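Peptide methionine sulfoxide reductase MsrA (Corynebacterium diphtheriae, PDB 4D7L) reduces the S epimer of methionine sulfoxide, free or in proteins, to methionine using thiol chemistry, with thiol-disulfide exchange renewing the enzyme, and so probably repairs oxidised proteins. Local coordinates at residues 87-92 with 214-219; 172-177 with 194-199; 96-101 with 109-114; 140-145 with 187-192. All coordinates share one frame; numbering follows the deposited sequence.

Contact 1 of 4, residues 87-92 with 214-219; sequences VYTSVG and HQQYLH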
loop_
_atom_site.group_PDB
_atom_site.type_symbol
_atom_site.label_atom_id
_atom_site.label_comp_id
_atom_site.label_asym_id
_atom_site.label_seq_id
_atom_site.Cartn_x
_atom_site.Cartn_y
_atom_site.Cartn_z
ATOM N N VAL A 87 -0.969 -11.944 -9.415
ATOM C CA VAL A 87 -1.224 -11.947 -10.859
ATOM C C VAL A 87 -1.423 -10.543 -11.437
ATOM O O VAL A 87 -1.349 -10.372 -12.646
ATOM C CB VAL A 87 -2.449 -12.821 -11.218
ATOM C CG1 VAL A 87 -2.140 -14.290 -10.952
ATOM C CG2 VAL A 87 -3.667 -12.385 -10.452
ATOM N N TYR A 88 -1.652 -9.559 -10.570
ATOM C CA TYR A 88 -1.769 -8.152 -10.969
ATOM C C TYR A 88 -1.471 -7.280 -9.756
ATOM O O TYR A 88 -1.806 -7.652 -8.623
ATOM C CB TYR A 88 -3.172 -7.839 -11.510
ATOM C CG TYR A 88 -3.426 -6.370 -11.830
ATOM C CD1 TYR A 88 -2.974 -5.812 -13.023
ATOM C CD2 TYR A 88 -4.115 -5.541 -10.935
ATOM C CE1 TYR A 88 -3.206 -4.459 -13.327
ATOM C CE2 TYR A 88 -4.350 -4.188 -11.220
ATOM C CZ TYR A 88 -3.905 -3.660 -12.425
ATOM O OH TYR A 88 -4.123 -2.326 -12.731
ATOM N N THR A 89 -0.843 -6.130 -9.984
ATOM C CA THR A 89 -0.723 -5.110 -8.940
ATOM C C THR A 89 -0.993 -3.711 -9.508
ATOM O O THR A 89 -0.904 -3.495 -10.721
ATOM C CB THR A 89 0.684 -5.075 -8.282
ATOM O OG1 THR A 89 1.653 -4.674 -9.260
ATOM C CG2 THR A 89 1.063 -6.435 -7.681
ATOM N N SER A 90 -1.331 -2.772 -8.635
ATOM C CA SER A 90 -1.313 -1.348 -8.997
ATOM C C SER A 90 -0.973 -0.557 -7.744
ATOM O O SER A 90 -0.950 -1.121 -6.646
ATOM C CB SER A 90 -2.659 -0.887 -9.590
ATOM O OG SER A 90 -3.666 -0.796 -8.585
ATOM N N VAL A 91 -0.685 0.727 -7.913
ATOM C CA VAL A 91 -0.459 1.603 -6.779
ATOM C C VAL A 91 -1.448 2.746 -6.758
ATOM O O VAL A 91 -2.000 3.181 -7.793
ATOM C CB VAL A 91 0.976 2.188 -6.757
ATOM C CG1 VAL A 91 1.983 1.058 -6.515
ATOM C CG2 VAL A 91 1.292 2.946 -8.055
ATOM N N GLY A 92 -1.700 3.234 -5.558
ATOM C CA GLY A 92 -2.693 4.270 -5.427
ATOM C C GLY A 92 -2.898 4.585 -3.965
ATOM O O GLY A 92 -1.990 4.437 -3.141
ATOM N N HIS A 214 3.107 6.348 -12.120
ATOM C CA HIS A 214 3.459 5.610 -10.893
ATOM C C HIS A 214 3.344 4.090 -11.028
ATOM O O HIS A 214 3.961 3.345 -10.257
ATOM C CB HIS A 214 2.566 6.068 -9.716
ATOM C CG HIS A 214 2.845 7.472 -9.279
ATOM N ND1 HIS A 214 3.815 7.778 -8.349
ATOM C CD2 HIS A 214 2.314 8.652 -9.675
ATOM C CE1 HIS A 214 3.872 9.088 -8.189
ATOM N NE2 HIS A 214 2.955 9.642 -8.964
ATOM N N GLN A 215 2.526 3.632 -11.965
ATOM C CA GLN A 215 2.270 2.199 -12.114
ATOM C C GLN A 215 3.519 1.515 -12.618
ATOM O O GLN A 215 4.008 1.852 -13.679
ATOM C CB GLN A 215 1.092 1.963 -13.071
ATOM C CG GLN A 215 -0.162 2.768 -12.680
ATOM C CD GLN A 215 -0.683 2.401 -11.279
ATOM O OE1 GLN A 215 -0.547 1.258 -10.848
ATOM N NE2 GLN A 215 -1.315 3.362 -10.585
ATOM N N GLN A 216 4.042 0.579 -11.833
ATOM C CA GLN A 216 5.311 -0.096 -12.142
ATOM C C GLN A 216 6.433 0.897 -12.414
ATOM O O GLN A 216 7.266 0.691 -13.295
ATOM C CB GLN A 216 5.144 -1.045 -13.336
ATOM C CG GLN A 216 4.114 -2.157 -13.101
ATOM C CD GLN A 216 2.719 -1.752 -13.542
ATOM O OE1 GLN A 216 2.499 -1.455 -14.715
ATOM N NE2 GLN A 216 1.775 -1.736 -12.607
ATOM N N TYR A 217 6.452 1.977 -11.639
ATOM C CA TYR A 217 7.446 3.031 -11.813
ATOM C C TYR A 217 8.888 2.516 -11.909
ATOM O O TYR A 217 9.658 2.937 -12.778
ATOM C CB TYR A 217 7.345 4.026 -10.644
ATOM C CG TYR A 217 8.376 5.122 -10.708
ATOM C CD1 TYR A 217 8.239 6.178 -11.594
ATOM C CD2 TYR A 217 9.493 5.113 -9.855
ATOM C CE1 TYR A 217 9.192 7.195 -11.651
ATOM C CE2 TYR A 217 10.449 6.125 -9.908
ATOM C CZ TYR A 217 10.291 7.163 -10.807
ATOM O OH TYR A 217 11.236 8.167 -10.864
ATOM N N LEU A 218 9.251 1.619 -11.003
ATOM C CA LEU A 218 10.633 1.167 -10.936
ATOM C C LEU A 218 11.006 0.307 -12.131
ATOM O O LEU A 218 12.175 0.241 -12.510
ATOM C CB LEU A 218 10.870 0.402 -9.644
ATOM C CG LEU A 218 10.723 1.266 -8.394
ATOM C CD1 LEU A 218 10.985 0.406 -7.163
ATOM C CD2 LEU A 218 11.670 2.486 -8.447
ATOM N N HIS A 219 10.023 -0.354 -12.733
ATOM C CA HIS A 219 10.297 -1.092 -13.966
ATOM C C HIS A 219 10.459 -0.144 -15.165
ATOM O O HIS A 219 11.370 -0.299 -15.984
ATOM C CB HIS A 219 9.189 -2.107 -14.259
ATOM C CG HIS A 219 9.443 -2.909 -15.504
ATOM N ND1 HIS A 219 10.282 -4.003 -15.517
ATOM C CD2 HIS A 219 9.036 -2.728 -16.779
ATOM C CE1 HIS A 219 10.351 -4.484 -16.748
ATOM N NE2 HIS A 219 9.596 -3.732 -17.532
HETATM O O HOH W 1 -1.084 -1.007 -12.516
#
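Gln215 and Val91 meet through a side-chain amide laid against a strand backbone. From CB, with CG set beside the backbone N, the Gln215 chain is bent by the rotation about CB-CG (chi2 -61°) and turns its amide back toward residues 87-92. Gln215 CD then stands before the Val91 peptide groups, 3.8 Å from both Val91 N and Val91 O. At the tip the two branches take different partners. Gln215 OE1 accepts from Val91 N at 3.0 Å with an N-H...O angle of 163°, and lies 3.3 Å from Ser90 CB. Gln215 NE2 donates to Val91 O at 2.9 Å and 162°, the acceptor lying in the amide plane, while Val91 CG2 sits alongside NE2 and 3.5 Å from His214 O. Two nearly straight bonds thus fix the rotation of the amide. Gln215 NE2 also bonds to Ala210 O, and Gln215 OE1 takes a further bond from water 1 (2.9 Å). The same water donates to Thr89 O and accepts from Gln216 NE2 (3.0 Å), joining a second glutamine to the strand indirectly. Glu77 of helix 73-81 adds another bridge: one carboxylate oxygen bonds Thr89 OG1 and the other Gln216 N. His214, whose carbonyl receives Tyr217 N in a type II turn, bonds Trp74 through ND1 and lies about 8 Å, side chain to side chain, from the predicted active-site Cys72. Pairing with both backbone polar atoms of Val91 is a two-bond docking of a side chain on a strand, and attaches the turn leading into helix 217-220 to strand 86-94 of the MsrA core sheet.

Contact 2 of 4, residues 172-177 with 194-199; sequences RAREIV and TEILPL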
loop_
_atom_site.group_PDB
_atom_site.type_symbol
_atom_site.label_atom_id
_atom_site.label_comp_id
_atom_site.label_asym_id
_atom_site.label_seq_id
_atom_site.Cartn_x
_atom_site.Cartn_y
_atom_site.Cartn_z
ATOM N N ARG A 172 -8.601 -12.004 10.437
ATOM C CA ARG A 172 -7.497 -12.899 10.210
ATOM C C ARG A 172 -6.150 -12.139 10.158
ATOM O O ARG A 172 -5.150 -12.578 10.719
ATOM C CB ARG A 172 -7.797 -13.679 8.937
ATOM C CG ARG A 172 -6.848 -14.712 8.576
ATOM C CD ARG A 172 -7.527 -15.680 7.615
ATOM N NE ARG A 172 -6.701 -16.858 7.501
ATOM C CZ ARG A 172 -6.984 -18.035 8.037
ATOM N NH1 ARG A 172 -8.132 -18.234 8.686
ATOM N NH2 ARG A 172 -6.116 -19.028 7.884
ATOM N N ALA A 173 -6.128 -10.987 9.496
ATOM C CA ALA A 173 -4.912 -10.180 9.446
ATOM C C ALA A 173 -4.532 -9.694 10.845
ATOM O O ALA A 173 -3.355 -9.708 11.241
ATOM C CB ALA A 173 -5.100 -9.012 8.484
ATOM N N ARG A 174 -5.531 -9.281 11.623
ATOM C CA ARG A 174 -5.255 -8.867 12.990
ATOM C C ARG A 174 -4.597 -9.988 13.794
ATOM O O ARG A 174 -3.699 -9.714 14.596
ATOM C CB ARG A 174 -6.533 -8.397 13.690
ATOM C CG ARG A 174 -7.094 -7.097 13.076
ATOM C CD ARG A 174 -8.375 -6.628 13.791
ATOM N NE ARG A 174 -9.007 -5.574 12.983
ATOM C CZ ARG A 174 -10.192 -5.697 12.404
ATOM N NH1 ARG A 174 -10.882 -6.822 12.567
ATOM N NH2 ARG A 174 -10.685 -4.704 11.664
ATOM N N GLU A 175 -5.057 -11.226 13.620
ATOM C CA GLU A 175 -4.445 -12.349 14.338
ATOM C C GLU A 175 -2.995 -12.559 13.933
ATOM O O GLU A 175 -2.158 -12.915 14.754
ATOM C CB GLU A 175 -5.194 -13.675 14.150
ATOM C CG GLU A 175 -6.457 -13.756 14.961
ATOM C CD GLU A 175 -7.139 -15.116 14.891
ATOM O OE1 GLU A 175 -6.442 -16.170 14.836
ATOM O OE2 GLU A 175 -8.384 -15.111 14.821
ATOM N N ILE A 176 -2.725 -12.468 12.640
ATOM C CA ILE A 176 -1.358 -12.620 12.183
ATOM C C ILE A 176 -0.551 -11.464 12.732
ATOM O O ILE A 176 0.495 -11.650 13.353
ATOM C CB ILE A 176 -1.267 -12.663 10.662
ATOM C CG1 ILE A 176 -1.917 -13.934 10.135
ATOM C CG2 ILE A 176 0.178 -12.610 10.209
ATOM C CD1 ILE A 176 -2.103 -13.949 8.624
ATOM N N VAL A 177 -1.080 -10.257 12.584
ATOM C CA VAL A 177 -0.298 -9.104 12.964
ATOM C C VAL A 177 -0.050 -9.133 14.467
ATOM O O VAL A 177 1.058 -8.869 14.921
ATOM C CB VAL A 177 -0.982 -7.794 12.491
ATOM C CG1 VAL A 177 -0.301 -6.592 13.074
ATOM C CG2 VAL A 177 -0.924 -7.728 10.961
ATOM N N THR A 194 0.059 -0.694 12.566
ATOM C CA THR A 194 -0.699 -1.092 11.358
ATOM C C THR A 194 -2.214 -0.919 11.525
ATOM O O THR A 194 -2.793 -1.375 12.486
ATOM C CB THR A 194 -0.429 -2.584 11.006
ATOM O OG1 THR A 194 0.983 -2.813 10.965
ATOM C CG2 THR A 194 -1.062 -2.984 9.643
ATOM N N GLU A 195 -2.830 -0.244 10.570
ATOM C CA GLU A 195 -4.273 -0.018 10.511
ATOM C C GLU A 195 -4.930 -1.149 9.697
ATOM O O GLU A 195 -4.539 -1.370 8.547
ATOM C CB GLU A 195 -4.461 1.356 9.867
ATOM C CG GLU A 195 -5.802 1.903 9.607
ATOM C CD GLU A 195 -5.623 3.298 9.037
ATOM O OE1 GLU A 195 -4.989 4.146 9.723
ATOM O OE2 GLU A 195 -6.014 3.518 7.875
ATOM N N ILE A 196 -5.871 -1.902 10.279
ATOM C CA ILE A 196 -6.437 -3.050 9.584
ATOM C C ILE A 196 -7.965 -2.983 9.583
ATOM O O ILE A 196 -8.582 -2.931 10.649
ATOM C CB ILE A 196 -6.007 -4.396 10.234
ATOM C CG1 ILE A 196 -4.481 -4.536 10.286
ATOM C CG2 ILE A 196 -6.614 -5.574 9.473
ATOM C CD1 ILE A 196 -4.036 -5.749 11.140
ATOM N N LEU A 197 -8.572 -2.969 8.400
ATOM C CA LEU A 197 -10.042 -2.932 8.281
ATOM C C LEU A 197 -10.459 -3.198 6.836
ATOM O O LEU A 197 -9.642 -3.093 5.928
ATOM C CB LEU A 197 -10.600 -1.579 8.765
ATOM C CG LEU A 197 -10.201 -0.309 8.010
ATOM C CD1 LEU A 197 -11.175 0.828 8.314
ATOM C CD2 LEU A 197 -8.778 0.135 8.373
ATOM N N PRO A 198 -11.730 -3.547 6.614
ATOM C CA PRO A 198 -12.178 -3.694 5.224
ATOM C C PRO A 198 -12.004 -2.375 4.464
ATOM O O PRO A 198 -12.212 -1.327 5.063
ATOM C CB PRO A 198 -13.655 -4.057 5.366
ATOM C CG PRO A 198 -13.745 -4.712 6.757
ATOM C CD PRO A 198 -12.744 -3.995 7.594
ATOM N N LEU A 199 -11.597 -2.429 3.196
ATOM C CA LEU A 199 -11.515 -1.231 2.359
ATOM C C LEU A 199 -12.829 -0.459 2.392
ATOM O O LEU A 199 -12.837 0.758 2.509
ATOM C CB LEU A 199 -11.182 -1.607 0.914
ATOM C CG LEU A 199 -11.124 -0.447 -0.090
ATOM C CD1 LEU A 199 -9.927 0.439 0.271
ATOM C CD2 LEU A 199 -10.988 -0.992 -1.504
#
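Ala173 makes the first touch between the helix and the strand: its CB points at Ile196 and stops 3.9 Å from Ile196 CG2, close enough for apolar packing. Arg174 follows, and its side chain runs past that of Ile196 in the opposite direction. Arg174 CG, set beside the backbone N (chi1 -67°), lies 3.9 Å from Ile196 CD1, so the aliphatic stem covers one flank of the isoleucine. From CG to NE the chain is extended, which carries the guanidinium beyond the side chain to the strand backbone, where Arg174 NH2 donates to Ile196 O at 2.9 Å. The bond is somewhat bent; the oxygen lies at the guanidinium edge, yet NH2 stands 40° out of the carbonyl plane and therefore does not sit on a lone pair. Gln171 takes a bond from NH1, giving the group a second anchor within the helix. Ile176 packs on helix 128-137. One turn after Ala173, Val177 meets Ile196 tip to tip, Val177 CG2 against Ile196 CD1 at 3.7 Å. Ile196 is thus received by three helix residues, with its CG2 branch at Ala173 and its CD1 end at Val177. Over these short segments the axes approach to 8.8 Å at 162° between their N-to-C directions, a nearly antiparallel course. Helix 166-186 is the connection of a beta-alpha-beta crossover: it packs on strand 195-198, an edge strand of the sheet within this chain, whose parallel neighbour 158-161 touches Val177 through Ile159, while helix 128-137 packs beside it, Phe128 on Ala173 and Asp129 and Val132 on Ile176.

Contact 3 of 4, residues 96-101 with 109-114; sequences GITPNP and GRTNHT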
loop_
_atom_site.group_PDB
_atom_site.type_symbol
_atom_site.label_atom_id
_atom_site.label_comp_id
_atom_site.label_asym_id
_atom_site.label_seq_id
_atom_site.Cartn_x
_atom_site.Cartn_y
_atom_site.Cartn_z
ATOM N N GLY A 96 -8.036 7.095 3.523
ATOM C CA GLY A 96 -8.367 8.486 3.807
ATOM C C GLY A 96 -9.773 8.826 3.334
ATOM O O GLY A 96 -10.625 7.952 3.252
ATOM N N ILE A 97 -10.011 10.082 2.986
ATOM C CA ILE A 97 -11.366 10.532 2.682
ATOM C C ILE A 97 -11.489 11.192 1.291
ATOM O O ILE A 97 -12.529 11.077 0.643
ATOM C CB ILE A 97 -11.872 11.520 3.760
ATOM C CG1 ILE A 97 -13.306 11.988 3.478
ATOM C CG2 ILE A 97 -10.961 12.718 3.866
ATOM C CD1 ILE A 97 -14.368 10.878 3.603
ATOM N N THR A 98 -10.448 11.882 0.830
ATOM C CA THR A 98 -10.543 12.630 -0.444
ATOM C C THR A 98 -10.845 11.700 -1.622
ATOM O O THR A 98 -10.107 10.738 -1.829
ATOM C CB THR A 98 -9.239 13.369 -0.758
ATOM O OG1 THR A 98 -8.936 14.296 0.299
ATOM C CG2 THR A 98 -9.365 14.110 -2.089
ATOM N N PRO A 99 -11.916 11.968 -2.388
ATOM C CA PRO A 99 -12.173 11.100 -3.552
ATOM C C PRO A 99 -11.245 11.417 -4.743
ATOM O O PRO A 99 -10.998 12.595 -5.031
ATOM C CB PRO A 99 -13.636 11.400 -3.907
ATOM C CG PRO A 99 -13.845 12.790 -3.437
ATOM C CD PRO A 99 -13.011 12.936 -2.177
ATOM N N ASN A 100 -10.759 10.373 -5.411
ATOM C CA ASN A 100 -9.877 10.511 -6.565
ATOM C C ASN A 100 -8.794 11.577 -6.440
ATOM O O ASN A 100 -8.740 12.500 -7.258
ATOM C CB ASN A 100 -10.717 10.805 -7.803
ATOM C CG ASN A 100 -11.725 9.719 -8.059
ATOM O OD1 ASN A 100 -11.349 8.579 -8.355
ATOM N ND2 ASN A 100 -13.018 10.056 -7.945
ATOM N N PRO A 101 -7.929 11.449 -5.423
ATOM C CA PRO A 101 -6.848 12.424 -5.256
ATOM C C PRO A 101 -5.756 12.248 -6.316
ATOM O O PRO A 101 -5.530 11.133 -6.763
ATOM C CB PRO A 101 -6.295 12.090 -3.869
ATOM C CG PRO A 101 -6.485 10.576 -3.757
ATOM C CD PRO A 101 -7.851 10.351 -4.432
ATOM N N GLY A 109 -0.540 15.581 2.581
ATOM C CA GLY A 109 -1.043 15.036 3.834
ATOM C C GLY A 109 -2.511 15.371 4.080
ATOM O O GLY A 109 -3.079 14.937 5.068
ATOM N N ARG A 110 -3.143 16.129 3.183
ATOM C CA ARG A 110 -4.505 16.627 3.473
ATOM C C ARG A 110 -5.629 15.768 2.890
ATOM O O ARG A 110 -6.769 16.204 2.827
ATOM C CB ARG A 110 -4.622 18.067 2.978
ATOM C CG ARG A 110 -3.632 18.965 3.718
ATOM C CD ARG A 110 -3.500 20.336 3.070
ATOM N NE ARG A 110 -4.777 21.022 2.968
ATOM C CZ ARG A 110 -4.957 22.152 2.287
ATOM N NH1 ARG A 110 -3.938 22.717 1.645
ATOM N NH2 ARG A 110 -6.159 22.711 2.236
ATOM N N THR A 111 -5.312 14.530 2.514
ATOM C CA THR A 111 -6.332 13.598 2.047
ATOM C C THR A 111 -6.594 12.487 3.052
ATOM O O THR A 111 -7.576 11.774 2.922
ATOM C CB THR A 111 -5.941 12.895 0.721
ATOM O OG1 THR A 111 -4.896 11.942 0.985
ATOM C CG2 THR A 111 -5.498 13.903 -0.381
ATOM N N ASN A 112 -5.670 12.328 4.000
ATOM C CA ASN A 112 -5.631 11.223 4.975
ATOM C C ASN A 112 -5.382 9.841 4.378
ATOM O O ASN A 112 -5.324 8.854 5.114
ATOM C CB ASN A 112 -6.917 11.197 5.822
ATOM C CG ASN A 112 -6.995 12.370 6.784
ATOM O OD1 ASN A 112 -5.984 13.040 7.035
ATOM N ND2 ASN A 112 -8.189 12.618 7.349
ATOM N N HIS A 113 -5.187 9.748 3.064
ATOM C CA HIS A 113 -4.901 8.439 2.478
ATOM C C HIS A 113 -3.495 7.926 2.775
ATOM O O HIS A 113 -2.575 8.691 3.085
ATOM C CB HIS A 113 -5.061 8.453 0.951
ATOM C CG HIS A 113 -6.473 8.589 0.485
ATOM N ND1 HIS A 113 -7.424 7.617 0.705
ATOM C CD2 HIS A 113 -7.093 9.578 -0.211
ATOM C CE1 HIS A 113 -8.572 8.005 0.171
ATOM N NE2 HIS A 113 -8.397 9.185 -0.393
ATOM N N THR A 114 -3.303 6.616 2.704
ATOM C CA THR A 114 -1.941 6.109 2.760
ATOM C C THR A 114 -1.615 5.485 1.404
ATOM O O THR A 114 -2.511 5.121 0.631
ATOM C CB THR A 114 -1.729 5.103 3.909
ATOM O OG1 THR A 114 -0.322 4.952 4.154
ATOM C CG2 THR A 114 -2.345 3.736 3.583
#
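Gly96 and His113 lie against each other so closely that Gly96 CA sits 3.7 Å from the imidazole centroid of His113, over one face, as a CH-pi contact. The ring edge makes the polar bond: His113 NE2 donates to Thr98 O at 2.7 Å with an N-H...O angle of 171°, and the acceptor falls in the ring plane, which fixes the rotation of the imidazole. Pro101 crosses His113 at about a right angle, Pro101 CG 3.7 Å from His113 CD2. Thr111 O receives Ile97 N at 3.0 Å, again almost straight, and Gly96 CA adds a longer C-H...O contact to the same oxygen. Thr111 is also the first residue of an ST turn: with OG1 between the backbone N and the carbonyl carbon (chi1 72°), the Thr111 hydroxyl accepts from His113 N at 3.0 Å. This turn lies on the return of the loop that leaves strand 86-94, passes through helix 103-107 and enters strand 114-121. Thr98 crosses Thr111 at about a right angle, Thr98 OG1 standing 3.3 Å from Thr111 CB, but its hydroxyl is bonded elsewhere, to Leu37 O. Asn112 CB points at Gly96, while its polar atoms bond outside the two segments: OD1 accepts from Val31 N and the backbone O from Arg156 NH2.

Contact 4 of 4, residues 140-145 with 187-192; sequences DPTQGY and AGLGRI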
loop_
_atom_site.group_PDB
_atom_site.type_symbol
_atom_site.label_atom_id
_atom_site.label_comp_id
_atom_site.label_asym_id
_atom_site.label_seq_id
_atom_site.Cartn_x
_atom_site.Cartn_y
_atom_site.Cartn_z
ATOM N N ASP A 140 8.817 -1.872 8.880
ATOM C CA ASP A 140 8.688 -1.743 10.318
ATOM C C ASP A 140 7.270 -1.276 10.611
ATOM O O ASP A 140 6.907 -0.118 10.294
ATOM C CB ASP A 140 9.715 -0.747 10.853
ATOM C CG ASP A 140 9.672 -0.605 12.378
ATOM O OD1 ASP A 140 8.683 -0.996 13.017
ATOM O OD2 ASP A 140 10.662 -0.115 12.933
ATOM N N PRO A 141 6.453 -2.171 11.172
ATOM C CA PRO A 141 5.038 -1.830 11.357
ATOM C C PRO A 141 4.774 -1.118 12.691
ATOM O O PRO A 141 3.646 -1.182 13.175
ATOM C CB PRO A 141 4.357 -3.187 11.344
ATOM C CG PRO A 141 5.400 -4.079 12.062
ATOM C CD PRO A 141 6.740 -3.569 11.577
ATOM N N THR A 142 5.786 -0.487 13.284
ATOM C CA THR A 142 5.616 0.139 14.595
ATOM C C THR A 142 5.869 1.642 14.575
ATOM O O THR A 142 5.904 2.277 15.642
ATOM C CB THR A 142 6.591 -0.465 15.646
ATOM O OG1 THR A 142 7.938 -0.063 15.319
ATOM C CG2 THR A 142 6.488 -2.019 15.701
ATOM N N GLN A 143 6.039 2.220 13.389
ATOM C CA GLN A 143 6.528 3.595 13.307
ATOM C C GLN A 143 5.460 4.686 13.180
ATOM O O GLN A 143 5.794 5.865 13.186
ATOM C CB GLN A 143 7.510 3.728 12.140
ATOM C CG GLN A 143 8.717 2.796 12.292
ATOM C CD GLN A 143 9.782 3.078 11.254
ATOM O OE1 GLN A 143 9.524 3.752 10.269
ATOM N NE2 GLN A 143 10.990 2.587 11.488
ATOM N N GLY A 144 4.193 4.313 13.104
ATOM C CA GLY A 144 3.149 5.317 13.088
ATOM C C GLY A 144 3.105 6.050 11.757
ATOM O O GLY A 144 2.974 5.422 10.712
ATOM N N TYR A 145 3.188 7.381 11.783
ATOM C CA TYR A 145 3.022 8.169 10.543
ATOM C C TYR A 145 4.369 8.422 9.865
ATOM O O TYR A 145 4.780 9.569 9.652
ATOM C CB TYR A 145 2.325 9.492 10.846
ATOM C CG TYR A 145 0.929 9.332 11.398
ATOM C CD1 TYR A 145 0.097 8.300 10.965
ATOM C CD2 TYR A 145 0.460 10.182 12.395
ATOM C CE1 TYR A 145 -1.190 8.151 11.475
ATOM C CE2 TYR A 145 -0.832 10.039 12.919
ATOM C CZ TYR A 145 -1.646 9.031 12.453
ATOM O OH TYR A 145 -2.914 8.889 12.984
ATOM N N ALA A 187 12.057 -6.355 20.611
ATOM C CA ALA A 187 13.059 -5.613 19.854
ATOM C C ALA A 187 13.147 -4.158 20.316
ATOM O O ALA A 187 13.966 -3.400 19.819
ATOM C CB ALA A 187 12.757 -5.683 18.350
ATOM N N GLY A 188 12.300 -3.762 21.263
ATOM C CA GLY A 188 12.396 -2.424 21.835
ATOM C C GLY A 188 11.589 -1.429 21.014
ATOM O O GLY A 188 11.782 -0.214 21.122
ATOM N N LEU A 189 10.701 -1.939 20.160
ATOM C CA LEU A 189 9.968 -1.071 19.251
ATOM C C LEU A 189 8.567 -0.625 19.715
ATOM O O LEU A 189 7.897 0.127 19.011
ATOM C CB LEU A 189 9.848 -1.766 17.898
ATOM C CG LEU A 189 11.186 -2.134 17.253
ATOM C CD1 LEU A 189 10.933 -2.721 15.867
ATOM C CD2 LEU A 189 12.089 -0.916 17.179
ATOM N N GLY A 190 8.106 -1.071 20.876
ATOM C CA GLY A 190 6.760 -0.694 21.303
ATOM C C GLY A 190 5.657 -1.310 20.424
ATOM O O GLY A 190 5.852 -2.370 19.817
ATOM N N ARG A 191 4.508 -0.637 20.348
ATOM C CA ARG A 191 3.277 -1.188 19.757
ATOM C C ARG A 191 3.234 -1.225 18.239
ATOM O O ARG A 191 3.849 -0.394 17.587
ATOM C CB ARG A 191 2.060 -0.378 20.234
ATOM C CG ARG A 191 1.700 -0.537 21.709
ATOM C CD ARG A 191 0.677 0.536 22.156
ATOM N NE ARG A 191 1.240 1.887 22.076
ATOM C CZ ARG A 191 0.805 2.941 22.770
ATOM N NH1 ARG A 191 -0.211 2.820 23.619
ATOM N NH2 ARG A 191 1.394 4.122 22.622
ATOM N N ILE A 192 2.507 -2.196 17.684
ATOM C CA ILE A 192 2.265 -2.237 16.246
ATOM C C ILE A 192 1.275 -1.135 15.874
ATOM O O ILE A 192 0.259 -0.995 16.539
ATOM C CB ILE A 192 1.706 -3.597 15.799
ATOM C CG1 ILE A 192 2.773 -4.682 15.965
ATOM C CG2 ILE A 192 1.253 -3.530 14.341
ATOM C CD1 ILE A 192 2.247 -6.101 15.808
HETATM O O HOH W 2 5.107 2.003 18.225
HETATM O O HOH W 3 8.929 1.864 17.021
#
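Thr142 and Pro141 press directly against the Arg191-Ile192 backbone, and this is the tight part of the contact. Thr142 CB comes within 3.4 Å of Arg191 O, while Pro141 O approaches Ile192 CA at 3.5 Å in a C-H...O contact and has Ile192 CG2 at the same range. Thr193 OG1 bonds that same carbonyl. Leu184 of helix 166-186 packs on Pro141, Thr142 and Ile192. Toward Leu189, Gly190 and Arg191, all exposed to solvent, the join is looser. Leu189 crosses Thr142 at about a right angle, Leu189 CB lying 3.6 Å from Thr142 OG1, and Leu189 CD1 lies 3.9 Å from Asp140 OD2. Water replaces direct polar bonds here: water 3 donates to both Thr142 OG1 and Leu189 O (2.8 Å to the latter), and water 2 lies between Thr142 O and Arg191 O, although other acceptors compete for its protons. Asp140, with CG anti to N (chi1 -178°), brings OD1 round to accept from Thr142 N at 3.0 Å and from Thr142 OG1 at 2.6 Å. The pairing sets an Asx turn at Asp140 against the loop after a Schellman motif, where Gly188, with positive phi, follows helix 166-186.

How the contacts relate
Contact 1 opens at 87-92 and closes only at 214-219, so the other three lie within its span. Contact 3 comes first, closing a short loop round helix 103-107 between strands 86-94 and 114-121. Next, 140-145 opens contact 4 and 172-177 opens contact 2 before 187-192 closes the former and 194-199 the latter: these two cross. They also touch, Ile192 packing on Val177 and Pro141 on Thr194, which joins the loop after helix 128-137 to the crossover unit. Contacts 1 and 2 reach the same sheet from opposite sides of the chain's centre, their own centres about 23 Å apart, whereas segment 96-101 of contact 3 lies in the loop just after strand 86-94, which carries 87-92.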